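Local coordinates for aldehyde dehydrogenase family protein (Pseudomonas syringae pv. tomato, PDB 5IUV) that probably oxidises indole-3-acetaldehyde to the auxin indole-3-acetic acid with NAD+ as cofactor, as a tetrameric member of the aldehyde dehydrogenase family, at residues R61-A66 with S187-P192; G73-L78 with G211-V216; A125-W130 with A174-G179; E156-V161 with V237-F242. All blocks are in the same frame, centred on the assembly; numbering follows the deposited sequence.

In the fold
All four contacts belong to the part of the chain that binds NAD, built round one mixed sheet with helices packed on it. Interactions 1 and 4 lie closest, their centres about 10 Å apart, because strands 187-191 and 239-243 flank strand 149-164 and both run on to the cofactor. Interaction 2, about 13 Å from interaction 1, joins the loops that follow helices 56-72 and 198-210. Interaction 3 pairs helices 113-134 and 170-183, about 18 Å from interaction 1, with V188 resting on L178. Along the chain 61-66, 73-78, 125-130 and 156-161 come first, then their partners 174-179, 187-192, 211-216 and 237-242, bringing helices, loops and strands onto one sheet whose ends reach NAD.

Interaction 1 (R61-A66 with S187-P192); sequences RAVESA and SVVLKP. With NAD (nicotinamide-adenine-dinucleotide), chain C.
V189 sends both methyls of its side chain into the inner surface of helix 56-72. Its CG1, anti to the backbone N (chi1 -179°), meets A62 CB at 4.1 Å, while CG2 lies next to A62 O and touches A66 CB at 4.1 Å. The valine fork thus sits against two alanines one helical turn apart, whose small side chains let helix and strand approach with local axes 8.4 Å apart. V63 CG2 adds a looser touch on V189 CG2 from the flank. At the strand's start S187 meets A66 as well. A66 CB lies 3.7 Å from S187 CB, and S187 OG donates a hydrogen bond of 2.9 Å to A66 O, with the donor tilted 20° out of the carbonyl plane. The strand is one of the parallel strands of the Rossmann-like NAD-binding domain of aldehyde dehydrogenases, and the helix runs nearly antiparallel to it, at a local angle of 160°. V188, pointing to the other side of the sheet, packs on helix 170-183. At its C-terminal end the strand delivers K191 to the cofactor: the chain bends at chi2 and chi3, and NZ hydrogen-bonds O2B of NAD at 2.7 Å and O3B at 3.2 Å, gripping both hydroxyls of the adenosine ribose. The same NZ also bonds P192 O, from above the carbonyl plane, and G222 O.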
# COMPACT_ATOMS: atom_id res chain seq x y z
N ARG A 61 11.93 -14.81 35.22
CA ARG A 61 13.30 -14.41 34.92
C ARG A 61 13.46 -14.15 33.42
O ARG A 61 14.16 -13.22 33.03
CB ARG A 61 14.31 -15.46 35.38
CG ARG A 61 15.75 -14.99 35.23
CD ARG A 61 16.72 -15.71 36.17
NE ARG A 61 17.01 -17.09 35.77
CZ ARG A 61 17.99 -17.43 34.94
NH1 ARG A 61 18.77 -16.50 34.40
NH2 ARG A 61 18.19 -18.71 34.64
N ALA A 62 12.82 -14.96 32.59
CA ALA A 62 12.96 -14.79 31.15
C ALA A 62 12.31 -13.48 30.69
O ALA A 62 12.83 -12.79 29.80
CB ALA A 62 12.34 -15.97 30.41
N VAL A 63 11.18 -13.13 31.30
CA VAL A 63 10.46 -11.93 30.89
C VAL A 63 11.20 -10.68 31.38
O VAL A 63 11.28 -9.69 30.66
CB VAL A 63 9.00 -11.94 31.41
CG1 VAL A 63 8.34 -10.58 31.20
CG2 VAL A 63 8.20 -13.04 30.71
N GLU A 64 11.74 -10.74 32.59
CA GLU A 64 12.59 -9.64 33.07
C GLU A 64 13.77 -9.42 32.13
O GLU A 64 14.14 -8.29 31.83
CB GLU A 64 13.10 -9.91 34.49
CG GLU A 64 12.05 -9.78 35.58
CD GLU A 64 12.60 -10.07 36.97
OE1 GLU A 64 13.83 -9.94 37.16
OE2 GLU A 64 11.81 -10.41 37.87
N SER A 65 14.37 -10.52 31.68
CA SER A 65 15.47 -10.48 30.72
C SER A 65 15.01 -9.91 29.38
O SER A 65 15.67 -9.03 28.82
CB SER A 65 16.04 -11.89 30.54
OG SER A 65 16.93 -11.97 29.44
N ALA A 66 13.89 -10.41 28.88
CA ALA A 66 13.31 -9.90 27.64
C ALA A 66 13.05 -8.39 27.71
O ALA A 66 13.36 -7.65 26.77
CB ALA A 66 12.01 -10.62 27.33
N SER A 187 11.57 -8.46 21.86
CA SER A 187 12.19 -9.59 22.56
C SER A 187 11.16 -10.71 22.59
O SER A 187 9.97 -10.46 22.76
CB SER A 187 12.62 -9.21 23.98
OG SER A 187 13.64 -8.23 23.95
N VAL A 188 11.63 -11.94 22.43
CA VAL A 188 10.74 -13.09 22.37
C VAL A 188 11.11 -14.14 23.42
O VAL A 188 12.29 -14.47 23.57
CB VAL A 188 10.76 -13.75 20.97
CG1 VAL A 188 9.86 -15.00 20.92
CG2 VAL A 188 10.33 -12.74 19.92
N VAL A 189 10.11 -14.62 24.15
CA VAL A 189 10.26 -15.80 24.98
C VAL A 189 9.54 -16.96 24.30
O VAL A 189 8.30 -16.98 24.22
CB VAL A 189 9.71 -15.60 26.40
CG1 VAL A 189 9.93 -16.87 27.24
CG2 VAL A 189 10.37 -14.39 27.06
N LEU A 190 10.32 -17.90 23.80
CA LEU A 190 9.83 -19.05 23.06
C LEU A 190 9.61 -20.24 23.98
O LEU A 190 10.50 -20.61 24.74
CB LEU A 190 10.81 -19.40 21.94
CG LEU A 190 10.52 -20.62 21.07
CD1 LEU A 190 9.22 -20.45 20.31
CD2 LEU A 190 11.68 -20.83 20.11
N LYS A 191 8.41 -20.82 23.91
CA LYS A 191 8.05 -21.99 24.72
C LYS A 191 7.69 -23.13 23.78
O LYS A 191 6.54 -23.24 23.35
CB LYS A 191 6.88 -21.66 25.65
CG LYS A 191 6.88 -22.40 26.99
CD LYS A 191 6.76 -23.92 26.84
CE LYS A 191 5.41 -24.36 26.32
NZ LYS A 191 5.32 -25.85 26.20
N PRO A 192 8.66 -23.99 23.47
CA PRO A 192 8.41 -25.13 22.60
C PRO A 192 7.55 -26.19 23.29
O PRO A 192 7.46 -26.23 24.52
CB PRO A 192 9.82 -25.68 22.32
CG PRO A 192 10.58 -25.34 23.56
CD PRO A 192 10.04 -23.98 23.98
PA NAD C . -1.68 -28.06 22.30
O1A NAD C . -2.83 -27.13 22.22
O2A NAD C . -1.89 -29.23 23.24
O5B NAD C . -0.38 -27.28 22.72
C5B NAD C . 0.36 -26.37 21.89
C4B NAD C . 1.38 -25.68 22.77
O4B NAD C . 0.69 -25.05 23.87
C3B NAD C . 2.47 -26.55 23.40
O3B NAD C . 3.70 -25.85 23.47
C2B NAD C . 1.92 -26.82 24.81
O2B NAD C . 2.95 -27.12 25.74
C1B NAD C . 1.23 -25.49 25.10
N9A NAD C . 0.17 -25.51 26.10
C8A NAD C . -0.62 -26.57 26.48
N7A NAD C . -1.43 -26.31 27.47
C5A NAD C . -1.19 -24.97 27.75
C6A NAD C . -1.77 -24.07 28.67
N6A NAD C . -2.70 -24.42 29.56
N1A NAD C . -1.33 -22.79 28.65
C2A NAD C . -0.37 -22.44 27.79
N3A NAD C . 0.26 -23.20 26.89
C4A NAD C . -0.20 -24.46 26.91
O3 NAD C . -1.38 -28.65 20.83
PN NAD C . -0.33 -29.72 20.26
O1N NAD C . -0.86 -31.06 20.63
O2N NAD C . 1.03 -29.34 20.68
O5D NAD C . -0.41 -29.46 18.68
C5D NAD C . -1.45 -30.03 17.85
C4D NAD C . -2.43 -28.93 17.53
O4D NAD C . -1.74 -27.86 16.83
C3D NAD C . -3.57 -29.33 16.60
O3D NAD C . -4.80 -28.84 17.10
C2D NAD C . -3.16 -28.66 15.28
O2D NAD C . -4.22 -28.32 14.39
C1D NAD C . -2.48 -27.36 15.77
N1N NAD C . -1.56 -26.80 14.70
C2N NAD C . -1.98 -25.58 14.12
C3N NAD C . -1.18 -24.95 13.18
C7N NAD C . -1.60 -23.69 12.46
O7N NAD C . -2.78 -23.28 12.57
N7N NAD C . -0.74 -23.13 11.66
C4N NAD C . 0.02 -25.56 12.81
C5N NAD C . 0.40 -26.77 13.37
C6N NAD C . -0.40 -27.38 14.32

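Interaction 2 (G73-L78 with G211-V216); sequences GAWSRL and GIPAGV
One face of the W75 indole carries the CD1 methyl of I212, a CH-pi contact in which CD1 stands 3.7 Å from the centroid of the six-membered ring and 19° off its normal. The methyl is displaced toward the rim, so its closest ring atom is W75 CH2, at 3.5 Å. Two further groups reach the ring obliquely. P213 CD comes to 3.8 Å from W75 CE3, and V216 CG1 to 3.6 Å from W75 CD1, at the pyrrole end. V216 CG2 and P213 CG also touch W75 CB, so the tryptophan is gripped from its stem to its far ring. Its CG is anti to the backbone N (chi1 178°), setting the indole against all three. Beside it, A74 CB rests on P213 CG at 4.1 Å, nearer the surface. The indole N-H is used elsewhere: NE1 hydrogen-bonds L182 O, while R83, T86 and M87 of helix 80-96 also pack against the side chain. W75 opens a type I beta turn to L78, and G211 ends helix 198-210 in a Schellman motif. The arrangement is loop-to-loop apolar packing at the periphery of the NAD-binding domain, joining two helix-ending connections away from the cofactor.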
# COMPACT_ATOMS: atom_id res chain seq x y z
N GLY A 73 17.40 -1.19 23.88
CA GLY A 73 17.43 -0.79 22.48
C GLY A 73 18.51 -1.48 21.66
O GLY A 73 18.69 -1.15 20.48
N ALA A 74 19.22 -2.43 22.26
CA ALA A 74 20.31 -3.13 21.58
C ALA A 74 19.83 -3.77 20.28
O ALA A 74 20.56 -3.80 19.28
CB ALA A 74 20.92 -4.19 22.50
N TRP A 75 18.61 -4.28 20.31
CA TRP A 75 17.98 -4.88 19.14
C TRP A 75 16.77 -4.04 18.68
O TRP A 75 16.58 -3.80 17.49
CB TRP A 75 17.56 -6.32 19.45
CG TRP A 75 16.85 -7.05 18.33
CD1 TRP A 75 15.53 -7.40 18.28
CD2 TRP A 75 17.44 -7.53 17.11
NE1 TRP A 75 15.26 -8.07 17.12
CE2 TRP A 75 16.41 -8.16 16.37
CE3 TRP A 75 18.73 -7.49 16.57
CZ2 TRP A 75 16.63 -8.74 15.12
CZ3 TRP A 75 18.94 -8.07 15.32
CH2 TRP A 75 17.90 -8.69 14.62
N SER A 76 15.98 -3.57 19.64
CA SER A 76 14.74 -2.87 19.31
C SER A 76 14.97 -1.51 18.63
O SER A 76 14.07 -0.99 17.97
CB SER A 76 13.90 -2.66 20.56
OG SER A 76 14.53 -1.78 21.45
N ARG A 77 16.15 -0.92 18.81
CA ARG A 77 16.47 0.35 18.16
C ARG A 77 17.65 0.22 17.20
O ARG A 77 18.20 1.23 16.73
CB ARG A 77 16.77 1.43 19.21
CG ARG A 77 15.53 1.96 19.90
CD ARG A 77 15.88 3.02 20.94
NE ARG A 77 15.37 2.63 22.25
CZ ARG A 77 16.11 2.50 23.35
NH1 ARG A 77 17.41 2.75 23.31
NH2 ARG A 77 15.54 2.13 24.48
N LEU A 78 18.05 -1.02 16.92
CA LEU A 78 19.07 -1.29 15.92
C LEU A 78 18.54 -0.93 14.53
O LEU A 78 17.37 -1.17 14.23
CB LEU A 78 19.48 -2.77 15.98
CG LEU A 78 20.70 -3.17 15.14
CD1 LEU A 78 21.97 -2.51 15.70
CD2 LEU A 78 20.84 -4.69 15.08
N GLY A 211 24.22 -12.82 15.99
CA GLY A 211 24.31 -11.43 16.42
C GLY A 211 23.08 -10.92 17.16
O GLY A 211 23.01 -9.73 17.49
N ILE A 212 22.11 -11.79 17.40
CA ILE A 212 20.98 -11.43 18.26
C ILE A 212 21.48 -11.21 19.68
O ILE A 212 22.09 -12.10 20.25
CB ILE A 212 19.90 -12.52 18.28
CG1 ILE A 212 19.35 -12.78 16.87
CG2 ILE A 212 18.77 -12.14 19.24
CD1 ILE A 212 18.47 -11.67 16.35
N PRO A 213 21.24 -10.02 20.26
CA PRO A 213 21.76 -9.72 21.60
C PRO A 213 21.20 -10.62 22.70
O PRO A 213 20.10 -11.14 22.56
CB PRO A 213 21.32 -8.27 21.84
CG PRO A 213 21.04 -7.71 20.47
CD PRO A 213 20.55 -8.87 19.65
N ALA A 214 21.97 -10.80 23.77
CA ALA A 214 21.49 -11.54 24.94
C ALA A 214 20.19 -10.96 25.48
O ALA A 214 20.03 -9.73 25.58
CB ALA A 214 22.56 -11.56 26.04
N GLY A 215 19.26 -11.83 25.84
CA GLY A 215 17.99 -11.39 26.38
C GLY A 215 16.89 -11.25 25.34
O GLY A 215 15.71 -11.24 25.69
N VAL A 216 17.26 -11.15 24.07
CA VAL A 216 16.28 -10.88 23.02
C VAL A 216 15.54 -12.16 22.60
O VAL A 216 14.35 -12.12 22.27
CB VAL A 216 16.94 -10.21 21.79
CG1 VAL A 216 15.97 -10.11 20.63
CG2 VAL A 216 17.45 -8.82 22.17

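Interaction 3 (A125-W130 with A174-G179); sequences ARALSW and ACWKLG
L128 lies along C175 and G179 where helices 113-134 and 170-183 of the NAD-binding domain pack side by side, their local axes 8.0 Å apart and only 7° from parallel. The first bond of L128 passes alongside, and with CG anti to its carbonyl carbon (chi1 -63°) the branch ends do the touching: CG and CD1 press on C175 SG, CG at 3.9 Å, while CD2 reaches G179 N, at 3.6 Å, and L178 CB. The approach is close because G179 has no side chain; its CA sits 4.3 Å from L128 CA, and a CB there would run into A127 O. A127 points toward the partner helix, its CB 3.7 Å from C175 O and 4.1 Å from C175 CB.

W176 starts off away from helix 113-134, yet its indole swings back, with F467 meeting it edge-to-face. The benzo end faces the bound NAD, about 4 Å from the side chain. F90 and L94 of helix 80-96 also touch L128, and W130, farther along helix 113-134, forms a cation-pi contact with K137 of a neighbouring subunit. A127 meets the pyrrole end, its CB set obliquely 3.8 Å from W176 CD1.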
# COMPACT_ATOMS: atom_id res chain seq x y z
N ALA A 125 14.38 -21.72 7.93
CA ALA A 125 15.38 -20.75 7.51
C ALA A 125 14.75 -19.68 6.62
O ALA A 125 15.02 -18.49 6.78
CB ALA A 125 16.52 -21.45 6.79
N ARG A 126 13.90 -20.12 5.71
CA ARG A 126 13.24 -19.25 4.76
C ARG A 126 12.33 -18.24 5.46
O ARG A 126 12.22 -17.10 5.03
CB ARG A 126 12.46 -20.10 3.75
CG ARG A 126 11.84 -19.35 2.60
CD ARG A 126 11.10 -20.32 1.67
NE ARG A 126 11.95 -21.44 1.25
CZ ARG A 126 11.68 -22.72 1.51
NH1 ARG A 126 10.58 -23.06 2.17
NH2 ARG A 126 12.52 -23.67 1.09
N ALA A 127 11.66 -18.66 6.53
CA ALA A 127 10.81 -17.73 7.26
C ALA A 127 11.65 -16.65 7.93
O ALA A 127 11.24 -15.49 7.98
CB ALA A 127 9.96 -18.47 8.30
N LEU A 128 12.82 -17.02 8.44
CA LEU A 128 13.71 -16.06 9.09
C LEU A 128 14.31 -15.07 8.10
O LEU A 128 14.34 -13.86 8.34
CB LEU A 128 14.84 -16.78 9.85
CG LEU A 128 14.45 -17.70 11.02
CD1 LEU A 128 15.68 -18.24 11.75
CD2 LEU A 128 13.53 -16.97 11.99
N SER A 129 14.82 -15.57 6.98
CA SER A 129 15.49 -14.70 6.02
C SER A 129 14.50 -13.86 5.23
O SER A 129 14.77 -12.70 4.94
CB SER A 129 16.37 -15.52 5.06
OG SER A 129 15.64 -16.52 4.38
N TRP A 130 13.36 -14.43 4.86
CA TRP A 130 12.36 -13.67 4.11
C TRP A 130 11.86 -12.52 4.98
O TRP A 130 11.76 -11.38 4.52
CB TRP A 130 11.20 -14.56 3.66
CG TRP A 130 10.23 -13.95 2.68
CD1 TRP A 130 10.24 -14.08 1.31
CD2 TRP A 130 9.08 -13.14 2.99
NE1 TRP A 130 9.18 -13.40 0.76
CE2 TRP A 130 8.46 -12.81 1.76
CE3 TRP A 130 8.53 -12.66 4.18
CZ2 TRP A 130 7.30 -12.02 1.70
CZ3 TRP A 130 7.38 -11.88 4.11
CH2 TRP A 130 6.79 -11.56 2.88
N ALA A 174 8.22 -22.47 15.03
CA ALA A 174 8.96 -21.51 15.83
C ALA A 174 9.43 -20.36 14.94
O ALA A 174 9.29 -19.19 15.31
CB ALA A 174 10.15 -22.17 16.54
N CYS A 175 9.94 -20.69 13.76
CA CYS A 175 10.47 -19.69 12.84
C CYS A 175 9.38 -18.81 12.21
O CYS A 175 9.62 -17.64 11.92
CB CYS A 175 11.29 -20.37 11.74
SG CYS A 175 12.87 -21.01 12.34
N TRP A 176 8.20 -19.39 11.98
CA TRP A 176 7.06 -18.59 11.55
C TRP A 176 6.75 -17.47 12.52
O TRP A 176 6.30 -16.40 12.11
CB TRP A 176 5.81 -19.46 11.38
CG TRP A 176 5.76 -20.21 10.09
CD1 TRP A 176 6.79 -20.44 9.23
CD2 TRP A 176 4.60 -20.81 9.50
NE1 TRP A 176 6.35 -21.16 8.14
CE2 TRP A 176 5.01 -21.40 8.29
CE3 TRP A 176 3.26 -20.91 9.89
CZ2 TRP A 176 4.12 -22.08 7.46
CZ3 TRP A 176 2.38 -21.58 9.06
CH2 TRP A 176 2.81 -22.16 7.86
N LYS A 177 6.99 -17.70 13.81
CA LYS A 177 6.80 -16.66 14.82
C LYS A 177 8.04 -15.80 14.94
O LYS A 177 7.94 -14.58 14.94
CB LYS A 177 6.45 -17.26 16.20
CG LYS A 177 5.35 -18.33 16.23
CD LYS A 177 4.01 -17.80 15.77
CE LYS A 177 2.91 -18.85 16.00
NZ LYS A 177 1.63 -18.53 15.29
N LEU A 178 9.22 -16.43 15.05
CA LEU A 178 10.46 -15.69 15.31
C LEU A 178 10.82 -14.72 14.19
O LEU A 178 11.34 -13.63 14.44
CB LEU A 178 11.63 -16.65 15.52
CG LEU A 178 11.63 -17.54 16.76
CD1 LEU A 178 12.93 -18.33 16.82
CD2 LEU A 178 11.43 -16.72 18.00
N GLY A 179 10.56 -15.13 12.95
CA GLY A 179 10.86 -14.29 11.81
C GLY A 179 10.33 -12.87 11.94
O GLY A 179 11.11 -11.93 12.07

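Interaction 4 (E156-V161 with V237-F242); sequences EPVGVV and VDTVVF. With NAD (nicotinamide-adenine-dinucleotide), chain C.
D238 uses its carboxylate to stand in for a backbone carbonyl beside V160: with CG anti to its own carbonyl carbon (chi1 -61°), OD2 reaches V160 N and accepts it at 2.8 Å in a nearly straight bond, 175° at the hydrogen, through the lone pair turned away from the other oxygen. This occurs where parallel strands 149-164 and 239-243 of the Rossmann-like NAD-binding sheet come together, just before their regular pairing begins. The return bond runs from D238 N to V160 O, at 3.0 Å and in the carbonyl plane, so residue and partner are tied twice. T239 N offers the same oxygen a second, weak bond. OD2 also has a salt bridge to R67, which should favour the charged carboxylate and help balance its closeness to V158 O, another acceptor, at 3.2 Å. G159 lies in the break of the strand with positive phi (127°), and a CB there would clash with D238 OD2.

Around it valine methyls pack, one of them against a hydroxyl: V158 crosses T239 at about a right angle, with CG2 3.5 Å from T239 OG1. The apolar pairs are V160 with V237 and V161 with V241. V161 and T239 bridge in parallel register, with a CA-H...O contact of 3.4 Å from V161 CA to T239 O. Downstream the second strand runs to the cofactor, where F242 meets NAD with its ring edge, CE2 3.2 Å from ribose O4B.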
# COMPACT_ATOMS: atom_id res chain seq x y z
N GLU A 156 5.32 0.37 15.77
CA GLU A 156 6.40 0.16 16.72
C GLU A 156 6.27 -1.23 17.32
O GLU A 156 5.16 -1.72 17.47
CB GLU A 156 6.37 1.22 17.82
CG GLU A 156 6.45 2.65 17.30
CD GLU A 156 6.23 3.68 18.39
OE1 GLU A 156 5.83 3.28 19.51
OE2 GLU A 156 6.47 4.88 18.13
N PRO A 157 7.39 -1.86 17.69
CA PRO A 157 7.28 -3.20 18.29
C PRO A 157 6.52 -3.16 19.62
O PRO A 157 6.61 -2.17 20.35
CB PRO A 157 8.74 -3.61 18.49
CG PRO A 157 9.49 -2.32 18.57
CD PRO A 157 8.79 -1.40 17.62
N VAL A 158 5.76 -4.21 19.91
CA VAL A 158 4.94 -4.23 21.11
C VAL A 158 5.79 -4.34 22.38
O VAL A 158 5.40 -3.85 23.44
CB VAL A 158 3.91 -5.38 21.07
CG1 VAL A 158 2.94 -5.18 19.91
CG2 VAL A 158 4.61 -6.74 20.94
N GLY A 159 6.96 -4.97 22.28
CA GLY A 159 7.84 -5.10 23.42
C GLY A 159 8.27 -6.53 23.69
O GLY A 159 9.24 -7.01 23.11
N VAL A 160 7.56 -7.20 24.59
CA VAL A 160 7.88 -8.58 24.94
C VAL A 160 6.82 -9.53 24.40
O VAL A 160 5.63 -9.38 24.68
CB VAL A 160 7.99 -8.75 26.47
CG1 VAL A 160 8.19 -10.23 26.84
CG2 VAL A 160 9.14 -7.91 27.00
N VAL A 161 7.26 -10.50 23.61
CA VAL A 161 6.37 -11.45 22.96
C VAL A 161 6.58 -12.86 23.51
O VAL A 161 7.72 -13.33 23.58
CB VAL A 161 6.61 -11.46 21.43
CG1 VAL A 161 5.72 -12.50 20.74
CG2 VAL A 161 6.38 -10.07 20.85
N VAL A 237 4.05 -9.38 29.83
CA VAL A 237 4.11 -9.86 28.46
C VAL A 237 3.08 -9.09 27.65
O VAL A 237 1.91 -9.03 28.04
CB VAL A 237 3.85 -11.39 28.36
CG1 VAL A 237 3.63 -11.82 26.92
CG2 VAL A 237 5.00 -12.18 28.99
N ASP A 238 3.50 -8.47 26.55
CA ASP A 238 2.61 -7.61 25.77
C ASP A 238 1.71 -8.40 24.83
O ASP A 238 0.57 -8.03 24.59
CB ASP A 238 3.43 -6.60 24.96
CG ASP A 238 4.26 -5.69 25.84
OD1 ASP A 238 3.67 -4.81 26.50
OD2 ASP A 238 5.50 -5.85 25.88
N THR A 239 2.24 -9.50 24.30
CA THR A 239 1.57 -10.24 23.25
C THR A 239 1.91 -11.71 23.40
O THR A 239 3.05 -12.05 23.68
CB THR A 239 2.00 -9.75 21.83
OG1 THR A 239 1.59 -8.39 21.64
CG2 THR A 239 1.42 -10.62 20.73
N VAL A 240 0.92 -12.58 23.23
CA VAL A 240 1.22 -13.99 23.11
C VAL A 240 0.76 -14.48 21.74
O VAL A 240 -0.34 -14.17 21.28
CB VAL A 240 0.58 -14.83 24.26
CG1 VAL A 240 -0.93 -14.66 24.30
CG2 VAL A 240 0.97 -16.30 24.14
N VAL A 241 1.64 -15.20 21.05
CA VAL A 241 1.24 -15.85 19.81
C VAL A 241 1.31 -17.34 20.04
O VAL A 241 2.20 -17.83 20.74
CB VAL A 241 2.12 -15.42 18.62
CG1 VAL A 241 1.92 -13.94 18.35
CG2 VAL A 241 3.61 -15.73 18.86
N PHE A 242 0.36 -18.06 19.45
CA PHE A 242 0.13 -19.45 19.77
C PHE A 242 -0.19 -20.26 18.54
O PHE A 242 -0.93 -19.81 17.66
CB PHE A 242 -1.02 -19.56 20.78
CG PHE A 242 -1.48 -20.98 21.06
CD1 PHE A 242 -2.57 -21.52 20.40
CD2 PHE A 242 -0.84 -21.75 22.02
CE1 PHE A 242 -3.00 -22.81 20.66
CE2 PHE A 242 -1.26 -23.04 22.29
CZ PHE A 242 -2.35 -23.57 21.61
PA NAD C . -1.68 -28.06 22.30
O1A NAD C . -2.83 -27.13 22.22
O2A NAD C . -1.89 -29.23 23.24
O5B NAD C . -0.38 -27.28 22.72
C5B NAD C . 0.36 -26.37 21.89
C4B NAD C . 1.38 -25.68 22.77
O4B NAD C . 0.69 -25.05 23.87
C3B NAD C . 2.47 -26.55 23.40
O3B NAD C . 3.70 -25.85 23.47
C2B NAD C . 1.92 -26.82 24.81
O2B NAD C . 2.95 -27.12 25.74
C1B NAD C . 1.23 -25.49 25.10
N9A NAD C . 0.17 -25.51 26.10
C8A NAD C . -0.62 -26.57 26.48
N7A NAD C . -1.43 -26.31 27.47
C5A NAD C . -1.19 -24.97 27.75
C6A NAD C . -1.77 -24.07 28.67
N6A NAD C . -2.70 -24.42 29.56
N1A NAD C . -1.33 -22.79 28.65
C2A NAD C . -0.37 -22.44 27.79
N3A NAD C . 0.26 -23.20 26.89
C4A NAD C . -0.20 -24.46 26.91
O3 NAD C . -1.38 -28.65 20.83
PN NAD C . -0.33 -29.72 20.26
O1N NAD C . -0.86 -31.06 20.63
O2N NAD C . 1.03 -29.34 20.68
O5D NAD C . -0.41 -29.46 18.68
C5D NAD C . -1.45 -30.03 17.85
C4D NAD C . -2.43 -28.93 17.53
O4D NAD C . -1.74 -27.86 16.83
C3D NAD C . -3.57 -29.33 16.60
O3D NAD C . -4.80 -28.84 17.10
C2D NAD C . -3.16 -28.66 15.28
O2D NAD C . -4.22 -28.32 14.39
C1D NAD C . -2.48 -27.36 15.77
N1N NAD C . -1.56 -26.80 14.70
C2N NAD C . -1.98 -25.58 14.12
C3N NAD C . -1.18 -24.95 13.18
C7N NAD C . -1.60 -23.69 12.46
O7N NAD C . -2.78 -23.28 12.57
N7N NAD C . -0.74 -23.13 11.66
C4N NAD C . 0.02 -25.56 12.81
C5N NAD C . 0.40 -26.77 13.37
C6N NAD C . -0.40 -27.38 14.32